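Local coordinates for protein C2 toxin component I (Clostridium botulinum, PDB 2J3X) that serves as the enzymatic component of the binary C2 toxin, an ADP-ribosyltransferase that probably transfers ADP-ribose from NAD to actin, as in related binary toxins, at residues 51-56 and 80-85; 235-240 and 283-288; 372-377 and 391-396. The protein carries 2 engineered substitutions. All coordinates share one frame; numbering follows the deposited sequence. Where two conformers were deposited one is given.

Interaction 1: residues 51-56 and 80-85; sequences TKIDNF and FDVERI. With SO4 (sulfate ion), chain P.
Ile53 packs against Val82 and Ile85 where two helices, 47-59 and 77-90, cross in the N-terminal ADP-ribosyltransferase exoenzyme region. Here two helices at a right angle meet through a few side chains: the short axes stand at 90° and approach to 10.2 Å, and no polar bond joins the two segments directly. The packed part is a small buried group of methyls. Ile53 CG2, anti to its own backbone N, lies 3.9 Å from Ile85 CD1 and also touches Val82 CG2, at 4.1 Å. That same valine methyl has a second neighbour, for it sits in the plane of the Phe56 ring at its edge, 3.9 Å from Phe56 CD2. The other branch of Ile53 ends in CD1, which rests on Asp81 CB as the two side chains cross at about a right angle. Phe146 adjoins Ile85 from a nearby loop.

Against these buried contacts stands the exposed side of helix 47-59, with Lys52, Thr51 and Asn55. Lys52 NZ stays 5.8 Å from Asp81 OD2, so any attraction between them is long-range, and the amino group bonds to Asn78 instead. Lys50 NZ is hydrogen-bonded to a sulfate, probably from the crystallisation liquor, that also lies beside Thr51 and Asp54. There Asp54 OD2 is 2.6 Å from sulfate O2.

Interaction 2: residues 235-240 and 283-288; sequences GDYISK and SSALSV
Tyr237 CG stands anti to the backbone N (chi1 177°), which starts the ring on its way from the turn 235-240 to Ala285, while Val288 CG1, also anti to its own N (chi1 164°), meets Lys240. The contact fastens the turn linking helices 227-234 and 243-254 to the chain near the C-terminal end of helix 273-286, in the second ADP-ribosyltransferase exoenzyme region. It is a compact case of a tyrosine hydroxyl using a main-chain carbonyl. Tyr237 OH donates to Ala285 O at 2.7 Å, coming from above the carbonyl plane with a C=O...O angle of 105°. Val288 N reaches the same oxygen from the opposite face, at 3.1 Å, and the carbonyl is thus gripped from both faces. The hydroxyl is flanked by carbon as well: Leu286 CD2 lies 3.8 Å from Tyr237 OH, and the methyl of Ala285 is nearly as close. Leu249 and Ala376 add further packing to Tyr237.

Lys240 CB packs on Val288 CG1 at 3.5 Å; beyond it the lysine leads away from the other segment. A salt bridge from Asp236 OD1 to Lys289 adds a second polar link, between the turn and the chain just beyond Val288. Each segment is also braced from within. Ser239 OG donates to Asp236 O, and Ser287 OG closes back on Ser283 O at 3.0 Å.

Interaction 3: residues 372-377 and 391-396; sequences GAIGAF and LLNKNS
Ala376 and Leu391 form an antiparallel hydrogen-bonded pair in the hairpin of strands 375-377 and 389-392, part of a three-stranded sheet completed by strand 347-350. The main-chain bonds come first. Leu391 N donates to Ala376 O at 2.9 Å and Ala376 N returns a bond to Leu391 O at 3.1 Å. A third, the straightest of the three, runs from Asn393 N to Ile374 O at 3.0 Å with an angle of 165° at the hydrogen, carrying the pairing beyond the regular strands. Between these bonds lies the non-hydrogen-bonded pair Gly375 and Leu392. Gly375 CA comes within 3.0 Å of Leu391 O, an approach that the absence of a side chain on Gly375 makes possible.

Van der Waals contact between side chains is carried by Ile374 and Asn393, which lie side by side and point the same way, with Ile374 CG2 3.5 Å from Asn393 CB. Asn393 CG, anti to its backbone N (chi1 -163°), lies 3.8 Å from Ile374 CG2. Asn393 OD1 bonds to Ser283 on helix 273-286. Helix 243-254 packs on Leu391.

Water supplies the third kind of link. One molecule donates to both Ile374 O, at 2.9 Å, and Ser396 OG, at 2.8 Å; that hydroxyl gives its own proton to Asn393 O. The carbonyl of Ile374, at the end of the pairing, therefore has two donors, an amide and a water, and the water ties it to Ser396.

How the interactions relate
Following the chain from its N terminus, interaction 1 comes first, joining helices 47-59 and 77-90 and closing a loop of 23 mostly helical residues. Interaction 2 spans 42 residues, including helices 243-254 and 257-265, and joins the turn after helix 227-234 to helix 273-286; interaction 3 closes a hairpin over 13. The three follow in series; none nests within or crosses another. Interaction 1 belongs to the first exoenzyme range and lies across the chain's centre from the others, 42 Å and 36 Å between contact centres. Interactions 2 and 3 share the second range, with centres 11 Å apart, and touch through Ser283 and Asn393, while Ile374 packs against Leu286 and Ser287.

Interaction 1: residues 51-56 and 80-85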
loop_
_atom_site.group_PDB
_atom_site.type_symbol
_atom_site.label_atom_id
_atom_site.label_comp_id
_atom_site.label_asym_id
_atom_site.label_seq_id
_atom_site.Cartn_x
_atom_site.Cartn_y
_atom_site.Cartn_z
ATOM N N THR A 51 -4.414 11.138 -13.934
ATOM C CA THR A 51 -5.053 9.911 -13.432
ATOM C C THR A 51 -4.321 8.679 -13.979
ATOM O O THR A 51 -4.007 7.724 -13.239
ATOM C CB THR A 51 -6.554 9.907 -13.814
ATOM O OG1 THR A 51 -7.197 10.942 -13.059
ATOM C CG2 THR A 51 -7.216 8.535 -13.483
ATOM N N LYS A 52 -4.031 8.725 -15.264
ATOM C CA LYS A 52 -3.387 7.606 -15.951
ATOM C C LYS A 52 -1.988 7.313 -15.369
ATOM O O LYS A 52 -1.607 6.131 -15.115
ATOM C CB LYS A 52 -3.317 7.905 -17.449
ATOM C CG LYS A 52 -2.656 6.800 -18.285
ATOM C CD LYS A 52 -1.300 7.198 -18.843
ATOM C CE LYS A 52 -1.435 7.545 -20.310
ATOM N NZ LYS A 52 -0.280 8.374 -20.758
ATOM N N ILE A 53 -1.188 8.374 -15.243
ATOM C CA ILE A 53 0.170 8.240 -14.720
ATOM C C ILE A 53 0.164 7.826 -13.239
ATOM O O ILE A 53 0.999 6.992 -12.815
ATOM C CB ILE A 53 0.944 9.587 -14.932
ATOM C CG1 ILE A 53 1.426 9.679 -16.387
ATOM C CG2 ILE A 53 2.148 9.729 -14.007
ATOM C CD1 ILE A 53 2.456 8.487 -16.845
ATOM N N ASP A 54 -0.777 8.362 -12.452
ATOM C CA ASP A 54 -0.870 7.954 -11.042
ATOM C C ASP A 54 -1.179 6.466 -10.951
ATOM O O ASP A 54 -0.570 5.748 -10.170
ATOM C CB ASP A 54 -1.957 8.764 -10.262
ATOM C CG ASP A 54 -1.433 10.145 -9.764
ATOM O OD1 ASP A 54 -0.217 10.343 -9.654
ATOM O OD2 ASP A 54 -2.253 11.024 -9.426
ATOM N N ASN A 55 -2.147 6.011 -11.745
ATOM C CA ASN A 55 -2.483 4.575 -11.740
ATOM C C ASN A 55 -1.316 3.730 -12.207
ATOM O O ASN A 55 -1.021 2.680 -11.640
ATOM C CB ASN A 55 -3.679 4.361 -12.668
ATOM C CG ASN A 55 -4.987 4.799 -12.048
ATOM O OD1 ASN A 55 -5.104 4.996 -10.839
ATOM N ND2 ASN A 55 -6.008 4.894 -12.883
ATOM N N PHE A 56 -0.628 4.186 -13.242
ATOM C CA PHE A 56 0.547 3.485 -13.756
ATOM C C PHE A 56 1.641 3.414 -12.663
ATOM O O PHE A 56 2.321 2.397 -12.517
ATOM C CB PHE A 56 1.049 4.165 -15.042
ATOM C CG PHE A 56 2.114 3.371 -15.769
ATOM C CD1 PHE A 56 1.772 2.306 -16.600
ATOM C CD2 PHE A 56 3.455 3.638 -15.534
ATOM C CE1 PHE A 56 2.769 1.546 -17.254
ATOM C CE2 PHE A 56 4.448 2.876 -16.161
ATOM C CZ PHE A 56 4.123 1.850 -17.024
ATOM N N PHE A 80 9.073 5.847 -18.210
ATOM C CA PHE A 80 10.039 6.977 -18.211
ATOM C C PHE A 80 9.424 8.241 -17.641
ATOM O O PHE A 80 10.112 8.996 -16.943
ATOM C CB PHE A 80 10.538 7.291 -19.614
ATOM C CG PHE A 80 11.404 6.192 -20.218
ATOM C CD1 PHE A 80 11.899 5.133 -19.467
ATOM C CD2 PHE A 80 11.792 6.310 -21.549
ATOM C CE1 PHE A 80 12.718 4.112 -20.086
ATOM C CE2 PHE A 80 12.596 5.346 -22.149
ATOM C CZ PHE A 80 13.058 4.272 -21.437
ATOM N N ASP A 81 8.156 8.484 -17.946
ATOM C CA ASP A 81 7.479 9.681 -17.412
ATOM C C ASP A 81 7.372 9.620 -15.880
ATOM O O ASP A 81 7.668 10.605 -15.194
ATOM C CB ASP A 81 6.079 9.872 -18.031
ATOM C CG ASP A 81 6.140 10.484 -19.426
ATOM O OD1 ASP A 81 7.191 11.068 -19.764
ATOM O OD2 ASP A 81 5.129 10.379 -20.155
ATOM N N VAL A 82 6.971 8.473 -15.327
ATOM C CA VAL A 82 6.989 8.281 -13.848
ATOM C C VAL A 82 8.401 8.536 -13.297
ATOM O O VAL A 82 8.568 9.256 -12.276
ATOM C CB VAL A 82 6.477 6.879 -13.424
ATOM C CG1 VAL A 82 6.804 6.510 -11.940
ATOM C CG2 VAL A 82 4.953 6.726 -13.746
ATOM N N GLU A 83 9.424 7.955 -13.924
ATOM C CA GLU A 83 10.791 8.156 -13.413
ATOM C C GLU A 83 11.190 9.640 -13.474
ATOM O O GLU A 83 11.851 10.154 -12.555
ATOM C CB GLU A 83 11.732 7.284 -14.227
ATOM C CG GLU A 83 11.499 5.768 -13.965
ATOM C CD GLU A 83 12.256 4.838 -14.926
ATOM O OE1 GLU A 83 12.698 5.320 -15.975
ATOM O OE2 GLU A 83 12.413 3.635 -14.565
ATOM N N ARG A 84 10.803 10.319 -14.551
ATOM C CA ARG A 84 11.133 11.753 -14.716
ATOM C C ARG A 84 10.452 12.653 -13.695
ATOM O O ARG A 84 11.034 13.641 -13.240
ATOM C CB ARG A 84 10.828 12.209 -16.143
ATOM C CG ARG A 84 11.897 11.674 -17.145
ATOM C CD ARG A 84 11.430 11.757 -18.591
ATOM N NE ARG A 84 12.361 11.006 -19.449
ATOM C CZ ARG A 84 12.050 10.545 -20.669
ATOM N NH1 ARG A 84 10.839 10.789 -21.223
ATOM N NH2 ARG A 84 12.965 9.846 -21.356
ATOM N N ILE A 85 9.207 12.318 -13.363
ATOM C CA ILE A 85 8.449 13.045 -12.325
ATOM C C ILE A 85 9.154 12.810 -10.984
ATOM O O ILE A 85 9.363 13.736 -10.199
ATOM C CB ILE A 85 6.943 12.649 -12.313
ATOM C CG1 ILE A 85 6.249 13.152 -13.579
ATOM C CG2 ILE A 85 6.228 13.277 -11.088
ATOM C CD1 ILE A 85 4.886 12.432 -13.851
HETATM S S SO4 P . -5.688 11.223 -9.582
HETATM O O1 SO4 P . -5.235 12.491 -10.168
HETATM O O2 SO4 P . -4.699 10.145 -9.748
HETATM O O3 SO4 P . -5.929 11.387 -8.144
HETATM O O4 SO4 P . -6.877 10.799 -10.330
#

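Interaction 2: residues 235-240 and 283-288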
loop_
_atom_site.group_PDB
_atom_site.type_symbol
_atom_site.label_atom_id
_atom_site.label_comp_id
_atom_site.label_asym_id
_atom_site.label_seq_id
_atom_site.Cartn_x
_atom_site.Cartn_y
_atom_site.Cartn_z
ATOM N N GLY A 235 21.122 -11.571 10.017
ATOM C CA GLY A 235 22.479 -12.085 9.827
ATOM C C GLY A 235 22.887 -13.080 10.901
ATOM O O GLY A 235 23.403 -14.168 10.568
ATOM N N ASP A 236 22.654 -12.739 12.175
ATOM C CA ASP A 236 23.061 -13.612 13.273
ATOM C C ASP A 236 22.016 -14.639 13.662
ATOM O O ASP A 236 22.158 -15.320 14.672
ATOM C CB ASP A 236 23.571 -12.819 14.490
ATOM C CG ASP A 236 22.481 -12.037 15.199
ATOM O OD1 ASP A 236 21.334 -12.095 14.752
ATOM O OD2 ASP A 236 22.814 -11.344 16.212
ATOM N N TYR A 237 20.974 -14.775 12.845
ATOM C CA TYR A 237 19.828 -15.608 13.215
ATOM C C TYR A 237 20.247 -17.085 13.429
ATOM O O TYR A 237 19.926 -17.660 14.484
ATOM C CB TYR A 237 18.721 -15.481 12.157
ATOM C CG TYR A 237 17.523 -16.350 12.419
ATOM C CD1 TYR A 237 16.771 -16.153 13.575
ATOM C CD2 TYR A 237 17.089 -17.290 11.481
ATOM C CE1 TYR A 237 15.626 -16.940 13.834
ATOM C CE2 TYR A 237 15.965 -18.092 11.749
ATOM C CZ TYR A 237 15.252 -17.892 12.910
ATOM O OH TYR A 237 14.120 -18.637 13.173
ATOM N N ILE A 238 20.966 -17.693 12.483
ATOM C CA ILE A 238 21.352 -19.097 12.665
ATOM C C ILE A 238 22.236 -19.294 13.905
ATOM O O ILE A 238 22.074 -20.288 14.642
ATOM C CB ILE A 238 21.937 -19.693 11.362
ATOM C CG1 ILE A 238 20.787 -19.786 10.330
ATOM C CG2 ILE A 238 22.599 -21.108 11.581
ATOM C CD1 ILE A 238 21.254 -20.234 8.921
ATOM N N SER A 239 23.128 -18.324 14.179
ATOM C CA SER A 239 24.008 -18.393 15.349
ATOM C C SER A 239 23.165 -18.470 16.618
ATOM O O SER A 239 23.675 -18.910 17.636
ATOM C CB SER A 239 24.941 -17.172 15.409
ATOM O OG SER A 239 24.272 -16.044 16.001
ATOM N N LYS A 240 21.905 -18.034 16.567
ATOM C CA LYS A 240 21.065 -18.025 17.802
ATOM C C LYS A 240 20.199 -19.263 17.994
ATOM O O LYS A 240 19.551 -19.407 19.072
ATOM C CB LYS A 240 20.119 -16.829 17.801
ATOM C CG LYS A 240 20.872 -15.467 17.985
ATOM C CD LYS A 240 19.918 -14.308 17.968
ATOM C CE LYS A 240 20.580 -13.038 18.420
ATOM N NZ LYS A 240 20.671 -12.993 19.943
ATOM N N SER A 283 8.241 -23.539 15.555
ATOM C CA SER A 283 7.634 -22.363 16.205
ATOM C C SER A 283 8.615 -21.759 17.186
ATOM O O SER A 283 8.743 -20.539 17.234
ATOM C CB SER A 283 6.322 -22.720 16.931
ATOM O OG SER A 283 5.250 -22.918 16.000
ATOM N N SER A 284 9.340 -22.613 17.931
ATOM C CA SER A 284 10.371 -22.196 18.874
ATOM C C SER A 284 11.455 -21.374 18.109
ATOM O O SER A 284 11.809 -20.244 18.498
ATOM C CB SER A 284 11.013 -23.485 19.488
ATOM O OG SER A 284 11.919 -23.156 20.493
ATOM N N ALA A 285 11.930 -21.918 16.985
ATOM C CA ALA A 285 12.953 -21.219 16.176
ATOM C C ALA A 285 12.455 -19.876 15.719
ATOM O O ALA A 285 13.208 -18.870 15.739
ATOM C CB ALA A 285 13.339 -22.044 14.950
ATOM N N LEU A 286 11.199 -19.834 15.265
ATOM C CA LEU A 286 10.643 -18.570 14.724
ATOM C C LEU A 286 10.416 -17.530 15.842
ATOM O O LEU A 286 10.228 -16.341 15.550
ATOM C CB LEU A 286 9.352 -18.807 13.906
ATOM C CG LEU A 286 9.569 -19.628 12.637
ATOM C CD1 LEU A 286 8.150 -19.851 11.983
ATOM C CD2 LEU A 286 10.558 -18.839 11.727
ATOM N N SER A 287 10.462 -17.967 17.108
ATOM C CA SER A 287 10.317 -17.061 18.255
ATOM C C SER A 287 11.665 -16.558 18.739
ATOM O O SER A 287 11.701 -15.688 19.603
ATOM C CB SER A 287 9.643 -17.773 19.444
ATOM O OG SER A 287 8.333 -18.202 19.072
ATOM N N VAL A 288 12.767 -17.052 18.162
ATOM C CA VAL A 288 14.106 -16.655 18.665
ATOM C C VAL A 288 14.407 -15.164 18.373
ATOM O O VAL A 288 14.941 -14.434 19.248
ATOM C CB VAL A 288 15.202 -17.620 18.156
ATOM C CG1 VAL A 288 16.631 -17.041 18.323
ATOM C CG2 VAL A 288 15.076 -19.031 18.863
#

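Interaction 3: residues 372-377 and 391-396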
loop_
_atom_site.group_PDB
_atom_site.type_symbol
_atom_site.label_atom_id
_atom_site.label_comp_id
_atom_site.label_asym_id
_atom_site.label_seq_id
_atom_site.Cartn_x
_atom_site.Cartn_y
_atom_site.Cartn_z
ATOM N N GLY A 372 7.482 -7.643 16.867
ATOM C CA GLY A 372 7.239 -8.643 17.879
ATOM C C GLY A 372 6.507 -9.824 17.239
ATOM O O GLY A 372 6.345 -10.854 17.894
ATOM N N ALA A 373 6.012 -9.659 16.009
ATOM C CA ALA A 373 5.343 -10.837 15.302
ATOM C C ALA A 373 6.325 -12.032 15.269
ATOM O O ALA A 373 7.545 -11.857 15.067
ATOM C CB ALA A 373 4.938 -10.494 13.901
ATOM N N ILE A 374 5.791 -13.236 15.454
ATOM C CA ILE A 374 6.635 -14.403 15.456
ATOM C C ILE A 374 6.863 -14.883 13.992
ATOM O O ILE A 374 5.921 -15.254 13.249
ATOM C CB ILE A 374 6.006 -15.538 16.271
ATOM C CG1 ILE A 374 5.694 -15.097 17.701
ATOM C CG2 ILE A 374 6.942 -16.803 16.209
ATOM C CD1 ILE A 374 6.891 -14.554 18.551
ATOM N N GLY A 375 8.115 -14.801 13.584
ATOM C CA GLY A 375 8.527 -15.068 12.220
ATOM C C GLY A 375 10.000 -14.755 12.091
ATOM O O GLY A 375 10.611 -14.191 12.997
ATOM N N ALA A 376 10.577 -15.086 10.932
ATOM C CA ALA A 376 11.993 -14.786 10.691
ATOM C C ALA A 376 12.208 -14.629 9.215
ATOM O O ALA A 376 11.609 -15.345 8.393
ATOM C CB ALA A 376 12.885 -15.935 11.212
ATOM N N PHE A 377 13.121 -13.738 8.875
ATOM C CA PHE A 377 13.623 -13.710 7.488
ATOM C C PHE A 377 14.586 -14.872 7.354
ATOM O O PHE A 377 15.458 -15.092 8.192
ATOM C CB PHE A 377 14.360 -12.366 7.262
ATOM C CG PHE A 377 14.749 -12.071 5.838
ATOM C CD1 PHE A 377 15.766 -12.820 5.168
ATOM C CD2 PHE A 377 14.133 -11.042 5.170
ATOM C CE1 PHE A 377 16.132 -12.518 3.851
ATOM C CE2 PHE A 377 14.501 -10.681 3.852
ATOM C CZ PHE A 377 15.547 -11.421 3.188
ATOM N N LEU A 391 9.283 -16.176 6.961
ATOM C CA LEU A 391 8.397 -17.280 7.341
ATOM C C LEU A 391 7.634 -16.914 8.605
ATOM O O LEU A 391 8.257 -16.590 9.637
ATOM C CB LEU A 391 9.219 -18.574 7.542
ATOM C CG LEU A 391 8.376 -19.776 8.010
ATOM C CD1 LEU A 391 7.521 -20.148 6.862
ATOM C CD2 LEU A 391 9.302 -20.957 8.378
ATOM N N LEU A 392 6.307 -16.977 8.539
ATOM C CA LEU A 392 5.503 -16.619 9.723
ATOM C C LEU A 392 5.097 -17.855 10.510
ATOM O O LEU A 392 4.827 -18.915 9.906
ATOM C CB LEU A 392 4.212 -15.878 9.288
ATOM C CG LEU A 392 4.402 -14.635 8.417
ATOM C CD1 LEU A 392 3.044 -13.963 8.187
ATOM C CD2 LEU A 392 5.300 -13.646 9.123
ATOM N N ASN A 393 4.951 -17.673 11.822
ATOM C CA ASN A 393 4.497 -18.749 12.695
ATOM C C ASN A 393 3.117 -19.264 12.263
ATOM O O ASN A 393 2.298 -18.519 11.626
ATOM C CB ASN A 393 4.472 -18.263 14.128
ATOM C CG ASN A 393 4.408 -19.395 15.119
ATOM O OD1 ASN A 393 4.851 -20.517 14.815
ATOM N ND2 ASN A 393 3.887 -19.105 16.323
ATOM N N LYS A 394 2.885 -20.553 12.539
ATOM C CA LYS A 394 1.562 -21.166 12.266
ATOM C C LYS A 394 0.478 -20.368 13.033
ATOM O O LYS A 394 0.766 -19.738 14.060
ATOM C CB LYS A 394 1.588 -22.637 12.723
ATOM C CG LYS A 394 1.830 -22.779 14.248
ATOM C CD LYS A 394 2.146 -24.214 14.786
ATOM C CE LYS A 394 2.351 -24.085 16.333
ATOM N NZ LYS A 394 1.047 -23.835 16.967
ATOM N N ASN A 395 -0.751 -20.425 12.537
ATOM C CA ASN A 395 -1.858 -19.699 13.158
ATOM C C ASN A 395 -1.706 -18.169 13.072
ATOM O O ASN A 395 -2.227 -17.477 13.924
ATOM C CB ASN A 395 -2.019 -20.110 14.637
ATOM C CG ASN A 395 -2.392 -21.570 14.805
ATOM O OD1 ASN A 395 -3.315 -22.031 14.176
ATOM N ND2 ASN A 395 -1.685 -22.293 15.684
ATOM N N SER A 396 -0.968 -17.633 12.107
ATOM C CA SER A 396 -0.889 -16.160 11.992
ATOM C C SER A 396 -2.164 -15.692 11.274
ATOM O O SER A 396 -2.383 -16.021 10.094
ATOM C CB SER A 396 0.356 -15.735 11.172
ATOM O OG SER A 396 1.581 -15.991 11.902
HETATM O O HOH W 1 3.322 -14.044 12.774
#